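Local coordinates for extracellular solute-binding protein family 1 (Kribbella flavida, PDB 5IXP), which probably captures a solute outside the cell and delivers it to an ABC transporter for uptake, at residues P142-Y147 with V168-A173; Q203-T208 with A368-G373. All blocks are in the same frame, centred on the assembly; numbering follows the deposited sequence.

Contact 1 is a buried core contact, in which the start of helix 144-157 meets helix 167-175 through an indole and small side chains, with a water bridging the hydroxyls of Tyr147 and Thr170. Contact 2 lies farther from the centre of the chain and is only partly buried; it joins helix 195-209 to the end of helix 356-371. The two share no helix, yet they touch: Thr145 OG1 and Gln203 NE2 are 3.0 Å apart, a probable hydrogen bond, and Ile204 CD1 packs on the backbone of helix 167-175 at Trp171 CA. Contact 1 sets an indole on methyls with a water alongside; contact 2 is a valine pair beside a methyl set against a carboxylate.

Contact 1 (P142-Y147 with V168-A173); sequences PDWTSY and VLTWEA
The backbones of Trp144, in the first turn of helix 144-157, and Thr170, on helix 167-175, stay 9.7 Å apart at their CA atoms, a gap that a large side chain must span. Trp144 does so with the six-membered part of its indole: CH2 lies 3.7 Å from Ala173 CB, and CZ3 is 4.3 Å from Thr170 CG2. Both methyls approach obliquely to the ring. The reach depends on CG standing anti to the carbonyl carbon (chi1 -70°), which sends the indole across to the other helix. Alanine suits its place because a single methyl lets the broad ring come close, while Thr170 offers a methyl to the indole and keeps its hydroxyl for polar partners. That hydroxyl bonds to Ser166 O, one turn back, and a water 2.9 Å from Thr170 OG1 and 3.3 Å from Tyr147 OH links the two helices. Trp144 CZ3 also lies 3.8 Å above one face of the Tyr147 ring, offset toward its rim, which would limit how far the indole can swing. Asp143 is the N-cap: its OD1 accepts from Ser146 N at 2.8 Å and also from Ser146 OG, so two donors grip one carboxylate oxygen and fix the start of the helix. Around this buried contact, Gln177 accepts from Trp144 NE1 and Thr234 bonds to Tyr147 OH; strand 232-238 also lies against Ala173 through Ala236, while helices 195-209 and 356-371 pack around Trp171.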
loop_
_atom_site.group_PDB
_atom_site.type_symbol
_atom_site.label_atom_id
_atom_site.label_comp_id
_atom_site.label_asym_id
_atom_site.label_seq_id
_atom_site.Cartn_x
_atom_site.Cartn_y
_atom_site.Cartn_z
ATOM N N PRO A 142 -18.510 2.977 8.359
ATOM C CA PRO A 142 -17.592 2.806 9.499
ATOM C C PRO A 142 -16.928 1.435 9.524
ATOM O O PRO A 142 -15.790 1.313 9.998
ATOM C CB PRO A 142 -18.498 3.032 10.718
ATOM C CG PRO A 142 -19.840 2.615 10.260
ATOM C CD PRO A 142 -19.913 3.069 8.808
ATOM N N ASP A 143 -17.588 0.413 8.986
ATOM C CA ASP A 143 -17.073 -0.946 9.011
ATOM C C ASP A 143 -17.475 -1.645 7.719
ATOM O O ASP A 143 -18.284 -1.135 6.937
ATOM C CB ASP A 143 -17.580 -1.709 10.235
ATOM C CG ASP A 143 -19.070 -1.583 10.421
ATOM O OD1 ASP A 143 -19.826 -1.828 9.470
ATOM O OD2 ASP A 143 -19.497 -1.233 11.534
ATOM N N TRP A 144 -16.909 -2.835 7.503
ATOM C CA TRP A 144 -17.133 -3.513 6.230
ATOM C C TRP A 144 -18.574 -3.984 6.097
ATOM O O TRP A 144 -19.145 -3.954 5.000
ATOM C CB TRP A 144 -16.142 -4.670 6.069
ATOM C CG TRP A 144 -14.757 -4.139 5.865
ATOM C CD1 TRP A 144 -13.738 -4.093 6.784
ATOM C CD2 TRP A 144 -14.262 -3.509 4.682
ATOM N NE1 TRP A 144 -12.633 -3.489 6.229
ATOM C CE2 TRP A 144 -12.930 -3.117 4.942
ATOM C CE3 TRP A 144 -14.817 -3.237 3.424
ATOM C CZ2 TRP A 144 -12.138 -2.472 3.981
ATOM C CZ3 TRP A 144 -14.039 -2.594 2.474
ATOM C CH2 TRP A 144 -12.710 -2.222 2.753
ATOM N N THR A 145 -19.189 -4.400 7.200
ATOM C CA THR A 145 -20.594 -4.797 7.140
ATOM C C THR A 145 -21.457 -3.647 6.622
ATOM O O THR A 145 -22.303 -3.836 5.741
ATOM C CB THR A 145 -21.056 -5.264 8.517
ATOM O OG1 THR A 145 -20.302 -6.423 8.894
ATOM C CG2 THR A 145 -22.533 -5.627 8.489
ATOM N N SER A 146 -21.224 -2.436 7.133
ATOM C CA SER A 146 -21.961 -1.267 6.652
ATOM C C SER A 146 -21.617 -0.941 5.201
ATOM O O SER A 146 -22.486 -0.512 4.432
ATOM C CB SER A 146 -21.672 -0.064 7.549
ATOM O OG SER A 146 -22.070 -0.325 8.884
ATOM N N TYR A 147 -20.349 -1.112 4.819
ATOM C CA TYR A 147 -19.954 -0.894 3.428
ATOM C C TYR A 147 -20.725 -1.815 2.481
ATOM O O TYR A 147 -21.268 -1.367 1.461
ATOM C CB TYR A 147 -18.441 -1.100 3.302
ATOM C CG TYR A 147 -17.884 -1.016 1.903
ATOM C CD1 TYR A 147 -17.643 0.219 1.298
ATOM C CD2 TYR A 147 -17.576 -2.169 1.198
ATOM C CE1 TYR A 147 -17.105 0.297 0.008
ATOM C CE2 TYR A 147 -17.042 -2.109 -0.080
ATOM C CZ TYR A 147 -16.811 -0.878 -0.668
ATOM O OH TYR A 147 -16.282 -0.840 -1.925
ATOM N N VAL A 168 -10.958 -9.297 -5.247
ATOM C CA VAL A 168 -9.576 -9.414 -4.778
ATOM C C VAL A 168 -9.118 -8.121 -4.110
ATOM O O VAL A 168 -8.525 -8.146 -3.026
ATOM C CB VAL A 168 -8.640 -9.823 -5.932
ATOM C CG1 VAL A 168 -7.174 -9.596 -5.549
ATOM C CG2 VAL A 168 -8.850 -11.289 -6.277
ATOM N N LEU A 169 -9.382 -6.968 -4.733
ATOM C CA LEU A 169 -8.930 -5.729 -4.091
ATOM C C LEU A 169 -9.676 -5.472 -2.784
ATOM O O LEU A 169 -9.092 -4.929 -1.838
ATOM C CB LEU A 169 -9.061 -4.528 -5.032
ATOM C CG LEU A 169 -8.025 -4.434 -6.163
ATOM C CD1 LEU A 169 -8.025 -3.044 -6.801
ATOM C CD2 LEU A 169 -6.628 -4.792 -5.674
ATOM N N THR A 170 -10.949 -5.870 -2.697
ATOM C CA THR A 170 -11.655 -5.770 -1.424
ATOM C C THR A 170 -11.018 -6.682 -0.381
ATOM O O THR A 170 -10.889 -6.310 0.795
ATOM C CB THR A 170 -13.137 -6.112 -1.611
ATOM O OG1 THR A 170 -13.689 -5.314 -2.670
ATOM C CG2 THR A 170 -13.921 -5.859 -0.321
ATOM N N TRP A 171 -10.606 -7.879 -0.801
ATOM C CA TRP A 171 -9.882 -8.796 0.076
ATOM C C TRP A 171 -8.589 -8.180 0.581
ATOM O O TRP A 171 -8.269 -8.275 1.774
ATOM C CB TRP A 171 -9.590 -10.094 -0.679
ATOM C CG TRP A 171 -8.543 -11.008 -0.055
ATOM C CD1 TRP A 171 -7.187 -10.985 -0.267
ATOM C CD2 TRP A 171 -8.788 -12.097 0.840
ATOM N NE1 TRP A 171 -6.575 -11.988 0.455
ATOM C CE2 TRP A 171 -7.535 -12.687 1.141
ATOM C CE3 TRP A 171 -9.941 -12.623 1.430
ATOM C CZ2 TRP A 171 -7.409 -13.779 2.005
ATOM C CZ3 TRP A 171 -9.814 -13.714 2.287
ATOM C CH2 TRP A 171 -8.557 -14.277 2.567
ATOM N N GLU A 172 -7.807 -7.581 -0.320
ATOM C CA GLU A 172 -6.573 -6.929 0.109
ATOM C C GLU A 172 -6.861 -5.895 1.187
ATOM O O GLU A 172 -6.153 -5.825 2.201
ATOM C CB GLU A 172 -5.878 -6.275 -1.084
ATOM C CG GLU A 172 -5.373 -7.268 -2.122
ATOM C CD GLU A 172 -4.186 -8.076 -1.600
ATOM O OE1 GLU A 172 -3.039 -7.573 -1.649
ATOM O OE2 GLU A 172 -4.401 -9.197 -1.103
ATOM N N ALA A 173 -7.915 -5.102 0.995
ATOM C CA ALA A 173 -8.240 -4.051 1.954
ATOM C C ALA A 173 -8.607 -4.637 3.310
ATOM O O ALA A 173 -8.121 -4.168 4.347
ATOM C CB ALA A 173 -9.370 -3.178 1.414
HETATM O O HOH W 1 -13.476 -2.409 -2.490
#

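Contact 2 (Q203-T208 with A368-G373); sequences QIVAAT and ARVDEG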
loop_
_atom_site.group_PDB
_atom_site.type_symbol
_atom_site.label_atom_id
_atom_site.label_comp_id
_atom_site.label_asym_id
_atom_site.label_seq_id
_atom_site.Cartn_x
_atom_site.Cartn_y
_atom_site.Cartn_z
ATOM N N GLN A 203 -17.624 -13.125 3.790
ATOM C CA GLN A 203 -18.316 -11.852 3.616
ATOM C C GLN A 203 -18.102 -11.287 2.213
ATOM O O GLN A 203 -19.031 -10.726 1.616
ATOM C CB GLN A 203 -17.857 -10.864 4.689
ATOM C CG GLN A 203 -18.677 -9.598 4.766
ATOM C CD GLN A 203 -18.387 -8.801 6.036
ATOM O OE1 GLN A 203 -17.306 -8.910 6.614
ATOM N NE2 GLN A 203 -19.362 -8.011 6.481
ATOM N N ILE A 204 -16.888 -11.416 1.667
ATOM C CA ILE A 204 -16.653 -10.943 0.307
ATOM C C ILE A 204 -17.358 -11.837 -0.701
ATOM O O ILE A 204 -17.925 -11.349 -1.686
ATOM C CB ILE A 204 -15.147 -10.857 0.018
ATOM C CG1 ILE A 204 -14.510 -9.884 0.992
ATOM C CG2 ILE A 204 -14.892 -10.406 -1.426
ATOM C CD1 ILE A 204 -13.008 -9.847 0.873
ATOM N N VAL A 205 -17.311 -13.156 -0.497
ATOM C CA VAL A 205 -18.030 -14.053 -1.397
ATOM C C VAL A 205 -19.518 -13.717 -1.401
ATOM O O VAL A 205 -20.153 -13.652 -2.463
ATOM C CB VAL A 205 -17.776 -15.523 -1.016
ATOM C CG1 VAL A 205 -18.745 -16.436 -1.749
ATOM C CG2 VAL A 205 -16.329 -15.906 -1.342
ATOM N N ALA A 206 -20.093 -13.460 -0.224
ATOM C CA ALA A 206 -21.506 -13.099 -0.182
ATOM C C ALA A 206 -21.763 -11.817 -0.965
ATOM O O ALA A 206 -22.780 -11.696 -1.655
ATOM C CB ALA A 206 -21.979 -12.966 1.264
ATOM N N ALA A 207 -20.837 -10.854 -0.888
ATOM C CA ALA A 207 -20.967 -9.637 -1.681
ATOM C C ALA A 207 -20.963 -9.946 -3.177
ATOM O O ALA A 207 -21.749 -9.362 -3.937
ATOM C CB ALA A 207 -19.842 -8.657 -1.330
ATOM N N THR A 208 -20.082 -10.851 -3.626
ATOM C CA THR A 208 -20.077 -11.208 -5.045
ATOM C C THR A 208 -21.383 -11.885 -5.434
ATOM O O THR A 208 -21.913 -11.646 -6.523
ATOM C CB THR A 208 -18.887 -12.114 -5.403
ATOM O OG1 THR A 208 -19.035 -13.412 -4.800
ATOM C CG2 THR A 208 -17.561 -11.486 -4.978
ATOM N N ALA A 368 -10.396 -14.809 -6.974
ATOM C CA ALA A 368 -10.678 -14.355 -8.331
ATOM C C ALA A 368 -11.466 -15.403 -9.108
ATOM O O ALA A 368 -12.353 -15.062 -9.899
ATOM C CB ALA A 368 -9.377 -14.010 -9.062
ATOM N N ARG A 369 -11.155 -16.687 -8.905
ATOM C CA ARG A 369 -11.917 -17.736 -9.580
ATOM C C ARG A 369 -13.377 -17.725 -9.140
ATOM O O ARG A 369 -14.279 -17.918 -9.962
ATOM C CB ARG A 369 -11.281 -19.104 -9.333
ATOM C CG ARG A 369 -9.935 -19.304 -10.054
ATOM C CD ARG A 369 -9.481 -20.762 -10.013
ATOM N NE ARG A 369 -9.332 -21.277 -8.651
ATOM C CZ ARG A 369 -8.209 -21.229 -7.939
ATOM N NH1 ARG A 369 -7.108 -20.668 -8.442
ATOM N NH2 ARG A 369 -8.186 -21.741 -6.712
ATOM N N VAL A 370 -13.634 -17.482 -7.853
ATOM C CA VAL A 370 -15.013 -17.335 -7.387
ATOM C C VAL A 370 -15.656 -16.110 -8.017
ATOM O O VAL A 370 -16.785 -16.168 -8.521
ATOM C CB VAL A 370 -15.068 -17.247 -5.853
ATOM C CG1 VAL A 370 -16.505 -17.036 -5.406
ATOM C CG2 VAL A 370 -14.490 -18.501 -5.225
ATOM N N ASP A 371 -14.952 -14.975 -7.968
ATOM C CA ASP A 371 -15.479 -13.722 -8.496
ATOM C C ASP A 371 -15.873 -13.870 -9.958
ATOM O O ASP A 371 -16.924 -13.371 -10.378
ATOM C CB ASP A 371 -14.422 -12.625 -8.312
ATOM C CG ASP A 371 -14.987 -11.204 -8.368
ATOM O OD1 ASP A 371 -16.210 -10.998 -8.207
ATOM O OD2 ASP A 371 -14.172 -10.276 -8.542
ATOM N N GLU A 372 -15.061 -14.583 -10.738
ATOM C CA GLU A 372 -15.269 -14.753 -12.172
ATOM C C GLU A 372 -16.176 -15.933 -12.506
ATOM O O GLU A 372 -16.419 -16.194 -13.691
ATOM C CB GLU A 372 -13.911 -14.910 -12.873
ATOM C CG GLU A 372 -12.978 -13.706 -12.668
ATOM C CD GLU A 372 -11.506 -13.989 -12.993
ATOM O OE1 GLU A 372 -11.175 -15.131 -13.383
ATOM O OE2 GLU A 372 -10.677 -13.061 -12.852
ATOM N N GLY A 373 -16.677 -16.649 -11.499
ATOM C CA GLY A 373 -17.588 -17.749 -11.739
ATOM C C GLY A 373 -16.948 -19.024 -12.236
ATOM O O GLY A 373 -17.647 -19.881 -12.786
#
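Two helices of the bacterial solute-binding fold, far apart in sequence, meet here: helix 195-209 and the last turn of helix 356-371, which closes in a Schellman motif. The backbones come nearest at Thr208 and Asp371, whose CA atoms are 6.3 Å apart, and lie 7.5 Å apart at the CA atoms of Val205 and Val370. The valines meet by their branches, Val205 CG2 at 4.2 Å from Val370 CG1, a compact apolar pair suited to a gap of this width. Beside it, Thr208 sets its methyl against the carboxylate, CG2 3.5 Å from Asp371 OD1. The two side chains cross obliquely. Theirs is a van der Waals contact, since the methyl and not the hydroxyl faces OD1; OG1 is turned back to its own helix, where chi1 of 68° puts it between the backbone N and the carbonyl carbon, and it donates to Val205 O at 2.6 Å, in the carbonyl plane and on a lone pair. With neither methyl nor hydroxyl, an alanine here is likely to open a gap beside Asp371 OD1 and leave Val205 O without its side-chain donor. On the other helix, Gly373 takes a positive phi of 77°, a conformation that favours glycine, and its N bonds to Val370 O at 3.0 Å as the chain leaves the helix. Asp371 has its polar partners elsewhere, OD1 bonding to Ser213 OG and OD2 accepting from Ala167 N at the start of helix 167-175. The chemistry is therefore divided: methyl groups make the apolar part of the interface, one of them resting against a carboxylate oxygen, while the carboxylate ties the end of helix 356-371 to Ser213 and helix 167-175, where these partners would probably favour its charged form.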